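Side-chain contacts in DNMT2 (Spodoptera frugiperda, PDB 4H0N), which binds S-adenosyl-L-homocysteine and probably methylates cytosine 38 in the anticodon loop of tRNA(Asp), and probably DNA cytosines as well: residues Gly122-Thr127 with Leu160-Thr165; Leu131-Leu136 with Tyr143-Leu148; Ala217-Ile222 with Tyr240-Gly245; Ala261-Asn266 with Glu271-Leu276. The protein carries 3 engineered substitutions. All coordinates share one frame; numbering follows the deposited sequence.

Contact 1 (Gly122-Thr127 with Leu160-Thr165); sequences GFENST and LRYYCT
Tyr162 carries the strand side of this contact, receiving Phe123 on one face of its ring and Glu124 beside it. It comes after Leu160 and Arg161, part of the stretch that matches the arginine-rich motif VIII of C5-methyltransferases, and its CB is directed at the loop. Its CG lies anti to the backbone N (chi1 167°), which turns the ring toward Phe123 and Glu124 of the 3-10 turn 123-125. Phe123 meets it edge-to-face: the centroids are 5.0 Å apart, the planes at 65°, and the touching edge is marked by Phe123 CD2, 3.4 Å from Tyr162 CE2. CD2 sits off-centre, toward the rim of the tyrosine. Glu124 contributes CB, 3.8 Å from Tyr162 CD1, and its carboxylate runs almost parallel to the ring. That carboxylate folds back on its own loop, where OE1 accepts Gly122 N at 3.0 Å on its syn side, 25° out of plane, and OE2 pairs with Lys121. The fold explains the meeting: 161-168 is second from the edge of the class I methyltransferase sheet, antiparallel to its neighbours 114-119 and 141-148, and Tyr162 bonds through its backbone to Asn119 on 114-119, from which the loop departs. The Phe123 side chain is about 7 Å from that of Cys79, the probable catalytic residue. The phenol OH of Tyr162 is hydrogen-bonded to Glu145. Further along, Cys164 packs instead on Phe132 of helix 127-138.

Contact 2 (Leu131-Leu136 with Tyr143-Leu148); sequences LFIDKL and YQEFLL
Ile133 is the main probe of helix 127-138 into strand 141-148, and it uses its branches separately. CG2, anti to the backbone N, presses on the outer end of the Tyr143 ring, 3.5 Å from CZ and 3.3 Å from OH. CD1, at the end of the other branch, stands over one face of the same ring, offset toward the rim, 4.1 Å from Tyr143 CE1. The two side chains thus cross at about a right angle. CD1 also reaches the Glu145 carboxylate, lying 3.7 Å from OE2. This oxygen is buried, but Arg129 NE makes a salt bridge to it and Tyr162 OH a hydrogen bond, so the aliphatic cover does not leave the charge without partners. One turn on, Leu136 adds a looser touch: its CD1 is 4.2 Å from Tyr143 CB. Tyr143 itself has a cation-pi partner in Arg177. The segment axes approach to 10.8 Å and run 160° apart, nearly antiparallel, as expected for a helix lying on a sheet in a beta-alpha-beta crossover. Here the crossover leads from strand 114-119 to the parallel edge strand 141-148, with strand 161-168 inserted between them, while helix 99-105 packs against Leu131 and Phe132 of the crossover helix.

Contact 3 (Ala217-Ile222 with Tyr240-Gly245); sequences AKVFDI and YADGTG
The Phe220 ring turns its edge, not a face, to Ala241. The carbonyl O of Ala241 lies near the ring plane and faces the CD1-CE1 side, 3.1 Å from Phe220 CE1, while the methyl carbon CB of Ala241 is 3.4 Å from the same CE1. An oxygen at a ring edge would be drawn to the slightly positive C-H groups there, although at this resolution the exact spacing proves little. Tyr260 of helix 253-262 also touches the ring. The carboxylate is the second flat group: Asp242 OD1 comes in beside the Val219 side chain, 3.1 Å from CG2, and the two side chains cross at about a right angle. With CG anti to its backbone N (chi1 178°), Asp242 brings OD1 within 3.4 Å of Val219 O as well; both atoms are acceptors, so that pair is not a bond. Both loops belong to the smaller lobe that in C5-methyltransferases serves as the target recognition domain, and they lead into its short parallel strands 222-223 and 247-248. Asp221 pairs there through its backbone with Ile247, and its OD1 holds Arg229 and Ser246. Between the loops a water bridges the backbones, donating to Val219 O at 2.7 Å and accepting from Gly243 N at 3.3 Å. Ala241 and Asp242 are poorly ordered, and Val219 and Asp242 also touch a crystal neighbour.

Contact 4 (Ala261-Asn266 with Glu271-Leu276); sequences AAAAQN and EKFVEL. Engineered in segment 261-266: Ala261 (natural residue Glu), Ala262 (natural residue Glu), Ala264 (natural residue Lys).
Ala262 O is gripped twice, both times weakly, where Asn266 and Ala262 face the next helix: Asn266 ND2 reaches it at 2.7 Å with a bent N-H...O angle of 121°, and Gln265 N at 3.4 Å. These bonds lie around the end of helix 253-262, in a helix-loop-helix unit whose second member is helix 271-278. Across the gap the contact is mostly apolar. The other amide atom, Asn266 OD1, lies 3.2 Å from Lys272 CG, against the aliphatic start of the lysine; CG is anti to the lysine's backbone N (chi1 -175°), and a bend at chi2 then leads the chain away from Asn266. The Phe273 ring presents its edge to Ala263, with CD1 3.5 Å from Ala263 O, near the ring plane, and 3.7 Å from Ala263 CB. On its own helix this ring also meets that of Phe277, their planes at about 45°, and elsewhere it touches Ala217. Ala262, like Ala261 and Ala264, is engineered; Ala262 replaces a natural glutamate, so its small methyl is not the native surface. That methyl and the turn of backbone after it are covered by one branch of Leu276, whose CD1 stands 3.7 Å from both Ala262 CB and Ala263 N.

Contacts 1 and 2 belong to the catalytic lobe and share one sheet: strands 161-168 and 141-148 are neighbours, and the contact centres are 8 Å apart. All touching residues in contact 2 are buried, as are two of three in contact 1; both centre on a tyrosine ring, and the hydrogen bond from Tyr162 to Glu145 ties the contacts. Contacts 3 and 4 lie in the smaller lobe and meet where Ala217 CB packs 4.1 Å from Phe273 CZ. Both are partly buried and set a phenylalanine edge near a backbone oxygen. Contact 3 joins loops by direct packing plus one bridging water; contact 4 sets a helix end region on the next helix, adding alanine and leucine methyls.

Contact 1 (Gly122-Thr127 with Leu160-Thr165)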
loop_
_atom_site.group_PDB
_atom_site.type_symbol
_atom_site.label_atom_id
_atom_site.label_comp_id
_atom_site.label_asym_id
_atom_site.label_seq_id
_atom_site.Cartn_x
_atom_site.Cartn_y
_atom_site.Cartn_z
ATOM N N GLY A 122 2.803 -13.320 2.882
ATOM C CA GLY A 122 2.541 -14.713 2.574
ATOM C C GLY A 122 2.921 -15.061 1.152
ATOM O O GLY A 122 2.965 -16.237 0.782
ATOM N N PHE A 123 3.188 -14.033 0.350
ATOM C CA PHE A 123 3.689 -14.252 -0.992
ATOM C C PHE A 123 4.948 -15.097 -0.934
ATOM O O PHE A 123 5.118 -16.010 -1.728
ATOM C CB PHE A 123 3.989 -12.935 -1.701
ATOM C CG PHE A 123 4.508 -13.115 -3.101
ATOM C CD1 PHE A 123 3.682 -13.610 -4.101
ATOM C CD2 PHE A 123 5.815 -12.799 -3.420
ATOM C CE1 PHE A 123 4.151 -13.782 -5.394
ATOM C CE2 PHE A 123 6.288 -12.969 -4.715
ATOM C CZ PHE A 123 5.454 -13.462 -5.699
ATOM N N GLU A 124 5.809 -14.814 0.038
ATOM C CA GLU A 124 7.087 -15.514 0.156
ATOM C C GLU A 124 6.941 -17.029 0.338
ATOM O O GLU A 124 7.906 -17.779 0.166
ATOM C CB GLU A 124 7.935 -14.922 1.292
ATOM C CG GLU A 124 7.508 -15.313 2.705
ATOM C CD GLU A 124 6.289 -14.549 3.191
ATOM O OE1 GLU A 124 5.719 -13.759 2.406
ATOM O OE2 GLU A 124 5.902 -14.742 4.364
ATOM N N ASN A 125 5.736 -17.476 0.684
ATOM C CA ASN A 125 5.467 -18.900 0.815
ATOM C C ASN A 125 4.714 -19.465 -0.393
ATOM O O ASN A 125 4.409 -20.655 -0.439
ATOM C CB ASN A 125 4.687 -19.181 2.102
ATOM C CG ASN A 125 5.493 -18.872 3.357
ATOM O OD1 ASN A 125 6.723 -18.943 3.359
ATOM N ND2 ASN A 125 4.794 -18.531 4.434
ATOM N N SER A 126 4.423 -18.606 -1.368
ATOM C CA SER A 126 3.628 -18.982 -2.532
ATOM C C SER A 126 4.440 -19.676 -3.627
ATOM O O SER A 126 5.652 -19.480 -3.728
ATOM C CB SER A 126 2.994 -17.741 -3.136
ATOM O OG SER A 126 3.528 -17.510 -4.425
ATOM N N THR A 127 3.764 -20.469 -4.459
ATOM C CA THR A 127 4.409 -21.108 -5.603
ATOM C C THR A 127 4.845 -20.065 -6.618
ATOM O O THR A 127 5.848 -20.243 -7.314
ATOM C CB THR A 127 3.479 -22.097 -6.321
ATOM O OG1 THR A 127 2.179 -21.513 -6.471
ATOM C CG2 THR A 127 3.369 -23.390 -5.539
ATOM N N LEU A 160 2.256 -4.883 7.198
ATOM C CA LEU A 160 3.191 -5.940 6.875
ATOM C C LEU A 160 3.057 -6.337 5.402
ATOM O O LEU A 160 1.989 -6.753 4.949
ATOM C CB LEU A 160 2.944 -7.139 7.791
ATOM C CG LEU A 160 3.971 -8.269 7.762
ATOM C CD1 LEU A 160 5.395 -7.729 7.910
ATOM C CD2 LEU A 160 3.661 -9.273 8.853
ATOM N N ARG A 161 4.150 -6.183 4.662
ATOM C CA ARG A 161 4.172 -6.465 3.234
ATOM C C ARG A 161 5.462 -7.175 2.825
ATOM O O ARG A 161 6.501 -7.047 3.480
ATOM C CB ARG A 161 4.051 -5.168 2.440
ATOM C CG ARG A 161 2.727 -4.458 2.592
ATOM C CD ARG A 161 1.611 -5.338 2.090
ATOM N NE ARG A 161 0.427 -4.574 1.711
ATOM C CZ ARG A 161 -0.596 -4.324 2.523
ATOM N NH1 ARG A 161 -0.580 -4.769 3.772
ATOM N NH2 ARG A 161 -1.636 -3.626 2.085
ATOM N N TYR A 162 5.380 -7.923 1.731
ATOM C CA TYR A 162 6.540 -8.560 1.133
ATOM C C TYR A 162 7.192 -7.591 0.164
ATOM O O TYR A 162 6.501 -6.871 -0.558
ATOM C CB TYR A 162 6.111 -9.823 0.385
ATOM C CG TYR A 162 7.170 -10.402 -0.523
ATOM C CD1 TYR A 162 8.055 -11.370 -0.062
ATOM C CD2 TYR A 162 7.282 -9.988 -1.847
ATOM C CE1 TYR A 162 9.022 -11.907 -0.897
ATOM C CE2 TYR A 162 8.244 -10.512 -2.681
ATOM C CZ TYR A 162 9.108 -11.473 -2.206
ATOM O OH TYR A 162 10.065 -11.991 -3.046
ATOM N N TYR A 163 8.521 -7.583 0.136
ATOM C CA TYR A 163 9.252 -6.786 -0.844
ATOM C C TYR A 163 10.405 -7.561 -1.450
ATOM O O TYR A 163 11.036 -8.384 -0.788
ATOM C CB TYR A 163 9.798 -5.507 -0.222
ATOM C CG TYR A 163 8.734 -4.572 0.283
ATOM C CD1 TYR A 163 8.142 -3.642 -0.563
ATOM C CD2 TYR A 163 8.319 -4.614 1.611
ATOM C CE1 TYR A 163 7.171 -2.776 -0.098
ATOM C CE2 TYR A 163 7.345 -3.757 2.081
ATOM C CZ TYR A 163 6.778 -2.839 1.223
ATOM O OH TYR A 163 5.811 -1.979 1.682
ATOM N N CYS A 164 10.677 -7.280 -2.717
ATOM C CA CYS A 164 11.837 -7.836 -3.382
ATOM C C CYS A 164 12.557 -6.744 -4.164
ATOM O O CYS A 164 11.975 -6.115 -5.049
ATOM C CB CYS A 164 11.419 -8.972 -4.316
ATOM S SG CYS A 164 12.804 -9.739 -5.183
ATOM N N THR A 165 13.814 -6.498 -3.814
ATOM C CA THR A 165 14.652 -5.596 -4.596
ATOM C C THR A 165 15.572 -6.434 -5.475
ATOM O O THR A 165 16.528 -7.032 -4.990
ATOM C CB THR A 165 15.473 -4.647 -3.702
ATOM O OG1 THR A 165 16.080 -5.390 -2.639
ATOM C CG2 THR A 165 14.580 -3.571 -3.105
#

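Contact 2 (Leu131-Leu136 with Tyr143-Leu148)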
loop_
_atom_site.group_PDB
_atom_site.type_symbol
_atom_site.label_atom_id
_atom_site.label_comp_id
_atom_site.label_asym_id
_atom_site.label_seq_id
_atom_site.Cartn_x
_atom_site.Cartn_y
_atom_site.Cartn_z
ATOM N N LEU A 131 8.643 -19.366 -8.276
ATOM C CA LEU A 131 8.850 -19.273 -9.711
ATOM C C LEU A 131 9.492 -17.947 -10.049
ATOM O O LEU A 131 10.417 -17.884 -10.856
ATOM C CB LEU A 131 7.524 -19.372 -10.453
ATOM C CG LEU A 131 7.679 -19.567 -11.960
ATOM C CD1 LEU A 131 8.178 -20.977 -12.234
ATOM C CD2 LEU A 131 6.376 -19.297 -12.685
ATOM N N PHE A 132 8.987 -16.888 -9.429
ATOM C CA PHE A 132 9.453 -15.540 -9.714
ATOM C C PHE A 132 10.929 -15.355 -9.386
ATOM O O PHE A 132 11.673 -14.753 -10.156
ATOM C CB PHE A 132 8.616 -14.515 -8.958
ATOM C CG PHE A 132 9.253 -13.169 -8.881
ATOM C CD1 PHE A 132 9.295 -12.343 -9.993
ATOM C CD2 PHE A 132 9.822 -12.727 -7.697
ATOM C CE1 PHE A 132 9.891 -11.099 -9.924
ATOM C CE2 PHE A 132 10.420 -11.488 -7.622
ATOM C CZ PHE A 132 10.454 -10.670 -8.734
ATOM N N ILE A 133 11.345 -15.871 -8.237
ATOM C CA ILE A 133 12.742 -15.807 -7.828
ATOM C C ILE A 133 13.592 -16.627 -8.786
ATOM O O ILE A 133 14.700 -16.235 -9.164
ATOM C CB ILE A 133 12.921 -16.354 -6.392
ATOM C CG1 ILE A 133 12.299 -15.395 -5.371
ATOM C CG2 ILE A 133 14.392 -16.624 -6.082
ATOM C CD1 ILE A 133 12.693 -13.935 -5.553
ATOM N N ASP A 134 13.046 -17.771 -9.179
ATOM C CA ASP A 134 13.706 -18.683 -10.096
ATOM C C ASP A 134 13.961 -18.032 -11.452
ATOM O O ASP A 134 14.968 -18.310 -12.102
ATOM C CB ASP A 134 12.847 -19.925 -10.285
ATOM C CG ASP A 134 13.512 -20.959 -11.148
ATOM O OD1 ASP A 134 14.177 -21.850 -10.578
ATOM O OD2 ASP A 134 13.374 -20.877 -12.389
ATOM N N LYS A 135 13.044 -17.169 -11.878
ATOM C CA LYS A 135 13.206 -16.473 -13.143
ATOM C C LYS A 135 14.261 -15.381 -13.014
ATOM O O LYS A 135 14.949 -15.061 -13.980
ATOM C CB LYS A 135 11.881 -15.878 -13.630
ATOM C CG LYS A 135 11.899 -15.473 -15.099
ATOM C CD LYS A 135 12.209 -16.686 -15.966
ATOM C CE LYS A 135 12.652 -16.308 -17.372
ATOM N NZ LYS A 135 11.545 -15.782 -18.212
ATOM N N LEU A 136 14.386 -14.811 -11.821
ATOM C CA LEU A 136 15.424 -13.816 -11.572
ATOM C C LEU A 136 16.831 -14.415 -11.728
ATOM O O LEU A 136 17.668 -13.875 -12.455
ATOM C CB LEU A 136 15.267 -13.191 -10.183
ATOM C CG LEU A 136 14.032 -12.326 -9.909
ATOM C CD1 LEU A 136 14.090 -11.752 -8.498
ATOM C CD2 LEU A 136 13.907 -11.208 -10.926
ATOM N N TYR A 143 19.193 -10.378 -5.752
ATOM C CA TYR A 143 18.015 -9.871 -5.053
ATOM C C TYR A 143 18.083 -9.947 -3.533
ATOM O O TYR A 143 18.896 -10.665 -2.958
ATOM C CB TYR A 143 16.790 -10.650 -5.520
ATOM C CG TYR A 143 16.876 -12.124 -5.200
ATOM C CD1 TYR A 143 16.313 -12.633 -4.040
ATOM C CD2 TYR A 143 17.539 -13.004 -6.049
ATOM C CE1 TYR A 143 16.396 -13.979 -3.738
ATOM C CE2 TYR A 143 17.624 -14.354 -5.756
ATOM C CZ TYR A 143 17.051 -14.834 -4.599
ATOM O OH TYR A 143 17.130 -16.170 -4.293
ATOM N N GLN A 144 17.199 -9.195 -2.895
ATOM C CA GLN A 144 16.921 -9.367 -1.485
ATOM C C GLN A 144 15.408 -9.322 -1.251
ATOM O O GLN A 144 14.718 -8.440 -1.769
ATOM C CB GLN A 144 17.608 -8.281 -0.669
ATOM C CG GLN A 144 17.357 -8.404 0.816
ATOM C CD GLN A 144 17.947 -9.671 1.400
ATOM O OE1 GLN A 144 19.157 -9.763 1.618
ATOM N NE2 GLN A 144 17.095 -10.657 1.664
ATOM N N GLU A 145 14.895 -10.286 -0.489
ATOM C CA GLU A 145 13.497 -10.271 -0.075
ATOM C C GLU A 145 13.343 -9.653 1.310
ATOM O O GLU A 145 14.173 -9.867 2.190
ATOM C CB GLU A 145 12.926 -11.685 -0.061
ATOM C CG GLU A 145 12.928 -12.370 -1.407
ATOM C CD GLU A 145 12.219 -13.706 -1.373
ATOM O OE1 GLU A 145 12.602 -14.564 -0.548
ATOM O OE2 GLU A 145 11.270 -13.894 -2.164
ATOM N N PHE A 146 12.273 -8.889 1.503
ATOM C CA PHE A 146 11.998 -8.280 2.798
ATOM C C PHE A 146 10.588 -8.609 3.273
ATOM O O PHE A 146 9.709 -8.928 2.477
ATOM C CB PHE A 146 12.118 -6.758 2.725
ATOM C CG PHE A 146 13.467 -6.257 2.289
ATOM C CD1 PHE A 146 13.765 -6.113 0.945
ATOM C CD2 PHE A 146 14.418 -5.880 3.223
ATOM C CE1 PHE A 146 14.993 -5.630 0.544
ATOM C CE2 PHE A 146 15.646 -5.396 2.829
ATOM C CZ PHE A 146 15.932 -5.268 1.491
ATOM N N LEU A 147 10.388 -8.524 4.581
ATOM C CA LEU A 147 9.056 -8.486 5.167
ATOM C C LEU A 147 9.025 -7.306 6.135
ATOM O O LEU A 147 9.421 -7.421 7.299
ATOM C CB LEU A 147 8.718 -9.795 5.882
ATOM C CG LEU A 147 8.154 -10.933 5.026
ATOM C CD1 LEU A 147 7.988 -12.203 5.849
ATOM C CD2 LEU A 147 6.825 -10.537 4.382
ATOM N N LEU A 148 8.562 -6.167 5.634
ATOM C CA LEU A 148 8.633 -4.921 6.372
ATOM C C LEU A 148 7.281 -4.377 6.773
ATOM O O LEU A 148 6.286 -4.504 6.053
ATOM C CB LEU A 148 9.352 -3.864 5.554
ATOM C CG LEU A 148 10.798 -4.199 5.227
ATOM C CD1 LEU A 148 11.407 -3.072 4.425
ATOM C CD2 LEU A 148 11.581 -4.437 6.505
#

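Contact 3 (Ala217-Ile222 with Tyr240-Gly245)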
loop_
_atom_site.group_PDB
_atom_site.type_symbol
_atom_site.label_atom_id
_atom_site.label_comp_id
_atom_site.label_asym_id
_atom_site.label_seq_id
_atom_site.Cartn_x
_atom_site.Cartn_y
_atom_site.Cartn_z
ATOM N N ALA A 217 -18.919 -2.317 18.265
ATOM C CA ALA A 217 -17.884 -1.610 19.016
ATOM C C ALA A 217 -16.859 -2.523 19.689
ATOM O O ALA A 217 -15.732 -2.106 19.947
ATOM C CB ALA A 217 -18.517 -0.677 20.041
ATOM N N LYS A 218 -17.239 -3.768 19.958
ATOM C CA LYS A 218 -16.381 -4.666 20.724
ATOM C C LYS A 218 -15.077 -5.039 20.020
ATOM O O LYS A 218 -14.116 -5.448 20.671
ATOM C CB LYS A 218 -17.140 -5.930 21.135
ATOM C CG LYS A 218 -17.665 -5.907 22.567
ATOM C CD LYS A 218 -16.607 -5.376 23.533
ATOM C CE LYS A 218 -16.721 -6.021 24.913
ATOM N NZ LYS A 218 -16.270 -5.107 26.013
ATOM N N VAL A 219 -15.037 -4.889 18.701
ATOM C CA VAL A 219 -13.864 -5.312 17.938
ATOM C C VAL A 219 -13.156 -4.153 17.248
ATOM O O VAL A 219 -12.340 -4.359 16.351
ATOM C CB VAL A 219 -14.234 -6.358 16.882
ATOM C CG1 VAL A 219 -14.630 -7.667 17.546
ATOM C CG2 VAL A 219 -15.354 -5.833 15.992
ATOM N N PHE A 220 -13.483 -2.938 17.664
ATOM C CA PHE A 220 -12.806 -1.754 17.166
ATOM C C PHE A 220 -11.432 -1.664 17.797
ATOM O O PHE A 220 -11.257 -2.020 18.959
ATOM C CB PHE A 220 -13.599 -0.500 17.529
ATOM C CG PHE A 220 -14.715 -0.190 16.578
ATOM C CD1 PHE A 220 -14.584 -0.446 15.225
ATOM C CD2 PHE A 220 -15.895 0.371 17.037
ATOM C CE1 PHE A 220 -15.613 -0.153 14.345
ATOM C CE2 PHE A 220 -16.931 0.662 16.164
ATOM C CZ PHE A 220 -16.791 0.397 14.816
ATOM N N ASP A 221 -10.454 -1.202 17.025
ATOM C CA ASP A 221 -9.188 -0.767 17.600
ATOM C C ASP A 221 -9.172 0.747 17.622
ATOM O O ASP A 221 -9.238 1.388 16.576
ATOM C CB ASP A 221 -7.986 -1.262 16.801
ATOM C CG ASP A 221 -6.672 -0.733 17.360
ATOM O OD1 ASP A 221 -5.873 -0.162 16.587
ATOM O OD2 ASP A 221 -6.442 -0.877 18.581
ATOM N N ILE A 222 -9.080 1.321 18.813
ATOM C CA ILE A 222 -9.154 2.764 18.942
ATOM C C ILE A 222 -7.779 3.411 19.026
ATOM O O ILE A 222 -6.862 2.874 19.649
ATOM C CB ILE A 222 -9.984 3.172 20.169
ATOM C CG1 ILE A 222 -11.162 2.210 20.353
ATOM C CG2 ILE A 222 -10.439 4.625 20.045
ATOM C CD1 ILE A 222 -12.518 2.851 20.229
ATOM N N TYR A 240 -17.086 -2.118 6.864
ATOM C CA TYR A 240 -17.287 -3.029 7.975
ATOM C C TYR A 240 -16.455 -2.505 9.121
ATOM O O TYR A 240 -15.588 -1.654 8.930
ATOM C CB TYR A 240 -16.847 -4.440 7.603
ATOM C CG TYR A 240 -17.439 -4.902 6.299
ATOM C CD1 TYR A 240 -18.768 -5.296 6.221
ATOM C CD2 TYR A 240 -16.673 -4.933 5.141
ATOM C CE1 TYR A 240 -19.320 -5.716 5.021
ATOM C CE2 TYR A 240 -17.214 -5.351 3.935
ATOM C CZ TYR A 240 -18.538 -5.743 3.881
ATOM O OH TYR A 240 -19.084 -6.161 2.685
ATOM N N ALA A 241 -16.710 -3.021 10.314
ATOM C CA ALA A 241 -16.198 -2.394 11.520
ATOM C C ALA A 241 -14.836 -2.935 11.899
ATOM O O ALA A 241 -14.202 -2.454 12.838
ATOM C CB ALA A 241 -17.170 -2.627 12.650
ATOM N N ASP A 242 -14.372 -3.925 11.152
ATOM C CA ASP A 242 -13.480 -4.884 11.763
ATOM C C ASP A 242 -12.380 -5.490 10.888
ATOM O O ASP A 242 -12.651 -6.185 9.904
ATOM C CB ASP A 242 -14.345 -5.982 12.356
ATOM C CG ASP A 242 -13.540 -7.057 12.973
ATOM O OD1 ASP A 242 -13.058 -6.839 14.098
ATOM O OD2 ASP A 242 -13.387 -8.108 12.323
ATOM N N GLY A 243 -11.134 -5.239 11.290
ATOM C CA GLY A 243 -9.971 -5.716 10.571
ATOM C C GLY A 243 -9.598 -4.742 9.477
ATOM O O GLY A 243 -8.574 -4.895 8.818
ATOM N N THR A 244 -10.426 -3.717 9.310
ATOM C CA THR A 244 -10.310 -2.804 8.181
ATOM C C THR A 244 -9.431 -1.590 8.471
ATOM O O THR A 244 -8.953 -0.927 7.549
ATOM C CB THR A 244 -11.684 -2.297 7.771
ATOM O OG1 THR A 244 -12.218 -1.498 8.831
ATOM C CG2 THR A 244 -12.619 -3.471 7.493
ATOM N N GLY A 245 -9.228 -1.293 9.748
ATOM C CA GLY A 245 -8.414 -0.157 10.131
ATOM C C GLY A 245 -8.777 0.351 11.509
ATOM O O GLY A 245 -9.766 -0.086 12.097
HETATM O O HOH W 1 -10.634 -4.042 14.270
#

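Contact 4 (Ala261-Asn266 with Glu271-Leu276)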
loop_
_atom_site.group_PDB
_atom_site.type_symbol
_atom_site.label_atom_id
_atom_site.label_comp_id
_atom_site.label_asym_id
_atom_site.label_seq_id
_atom_site.Cartn_x
_atom_site.Cartn_y
_atom_site.Cartn_z
ATOM N N ALA A 261 -16.978 -0.393 29.879
ATOM C CA ALA A 261 -17.417 -1.084 31.086
ATOM C C ALA A 261 -18.917 -0.912 31.297
ATOM O O ALA A 261 -19.626 -1.873 31.597
ATOM C CB ALA A 261 -16.654 -0.573 32.294
ATOM N N ALA A 262 -19.392 0.320 31.147
ATOM C CA ALA A 262 -20.808 0.615 31.315
ATOM C C ALA A 262 -21.637 -0.077 30.234
ATOM O O ALA A 262 -22.768 -0.488 30.477
ATOM C CB ALA A 262 -21.040 2.117 31.299
ATOM N N ALA A 263 -21.061 -0.219 29.044
ATOM C CA ALA A 263 -21.732 -0.909 27.948
ATOM C C ALA A 263 -21.713 -2.419 28.145
ATOM O O ALA A 263 -22.437 -3.144 27.465
ATOM C CB ALA A 263 -21.093 -0.552 26.627
ATOM N N ALA A 264 -20.882 -2.889 29.070
ATOM C CA ALA A 264 -20.783 -4.318 29.356
ATOM C C ALA A 264 -21.966 -4.809 30.184
ATOM O O ALA A 264 -22.310 -5.991 30.149
ATOM C CB ALA A 264 -19.466 -4.639 30.055
ATOM N N GLN A 265 -22.586 -3.898 30.928
ATOM C CA GLN A 265 -23.762 -4.230 31.722
ATOM C C GLN A 265 -25.013 -3.997 30.888
ATOM O O GLN A 265 -26.040 -3.551 31.404
ATOM C CB GLN A 265 -23.828 -3.362 32.976
ATOM C CG GLN A 265 -22.545 -3.304 33.772
ATOM C CD GLN A 265 -22.449 -2.038 34.595
ATOM O OE1 GLN A 265 -21.430 -1.345 34.574
ATOM N NE2 GLN A 265 -23.519 -1.719 35.314
ATOM N N ASN A 266 -24.917 -4.286 29.595
ATOM C CA ASN A 266 -26.033 -4.079 28.685
ATOM C C ASN A 266 -26.109 -5.147 27.609
ATOM O O ASN A 266 -25.189 -5.954 27.445
ATOM C CB ASN A 266 -25.932 -2.707 28.022
ATOM C CG ASN A 266 -26.296 -1.587 28.960
ATOM O OD1 ASN A 266 -27.463 -1.225 29.084
ATOM N ND2 ASN A 266 -25.298 -1.035 29.636
ATOM N N GLU A 271 -29.726 -0.733 22.282
ATOM C CA GLU A 271 -30.064 0.686 22.216
ATOM C C GLU A 271 -29.272 1.484 23.244
ATOM O O GLU A 271 -28.659 2.503 22.918
ATOM C CB GLU A 271 -31.558 0.875 22.465
ATOM C CG GLU A 271 -32.117 2.199 21.971
ATOM C CD GLU A 271 -32.627 2.109 20.546
ATOM O OE1 GLU A 271 -32.528 1.014 19.954
ATOM O OE2 GLU A 271 -33.129 3.127 20.021
ATOM N N LYS A 272 -29.294 1.004 24.485
ATOM C CA LYS A 272 -28.560 1.620 25.585
ATOM C C LYS A 272 -27.053 1.440 25.396
ATOM O O LYS A 272 -26.251 2.275 25.822
ATOM C CB LYS A 272 -29.003 1.002 26.913
ATOM C CG LYS A 272 -28.388 1.649 28.137
ATOM C CD LYS A 272 -29.452 2.256 29.034
ATOM C CE LYS A 272 -28.820 3.094 30.132
ATOM N NZ LYS A 272 -29.784 3.414 31.219
ATOM N N PHE A 273 -26.681 0.336 24.761
ATOM C CA PHE A 273 -25.293 0.054 24.411
ATOM C C PHE A 273 -24.758 1.129 23.461
ATOM O O PHE A 273 -23.650 1.623 23.646
ATOM C CB PHE A 273 -25.217 -1.340 23.778
ATOM C CG PHE A 273 -23.858 -1.727 23.264
ATOM C CD1 PHE A 273 -22.989 -2.466 24.051
ATOM C CD2 PHE A 273 -23.470 -1.402 21.969
ATOM C CE1 PHE A 273 -21.744 -2.846 23.567
ATOM C CE2 PHE A 273 -22.227 -1.774 21.483
ATOM C CZ PHE A 273 -21.366 -2.500 22.281
ATOM N N VAL A 274 -25.559 1.499 22.461
ATOM C CA VAL A 274 -25.148 2.464 21.431
ATOM C C VAL A 274 -25.073 3.915 21.928
ATOM O O VAL A 274 -24.163 4.653 21.541
ATOM C CB VAL A 274 -26.050 2.372 20.159
ATOM C CG1 VAL A 274 -25.891 3.590 19.260
ATOM C CG2 VAL A 274 -25.761 1.091 19.382
ATOM N N GLU A 275 -26.013 4.320 22.783
ATOM C CA GLU A 275 -26.016 5.686 23.312
ATOM C C GLU A 275 -24.714 6.009 24.047
ATOM O O GLU A 275 -24.220 7.137 23.983
ATOM C CB GLU A 275 -27.222 5.944 24.224
ATOM C CG GLU A 275 -27.173 5.230 25.574
ATOM C CD GLU A 275 -27.750 6.069 26.703
ATOM O OE1 GLU A 275 -27.696 7.312 26.606
ATOM O OE2 GLU A 275 -28.252 5.487 27.688
ATOM N N LEU A 276 -24.155 5.014 24.728
ATOM C CA LEU A 276 -22.899 5.205 25.438
ATOM C C LEU A 276 -21.738 5.396 24.462
ATOM O O LEU A 276 -20.848 6.212 24.696
ATOM C CB LEU A 276 -22.627 4.027 26.374
ATOM C CG LEU A 276 -23.688 3.785 27.446
ATOM C CD1 LEU A 276 -23.246 2.696 28.410
ATOM C CD2 LEU A 276 -23.998 5.075 28.187
#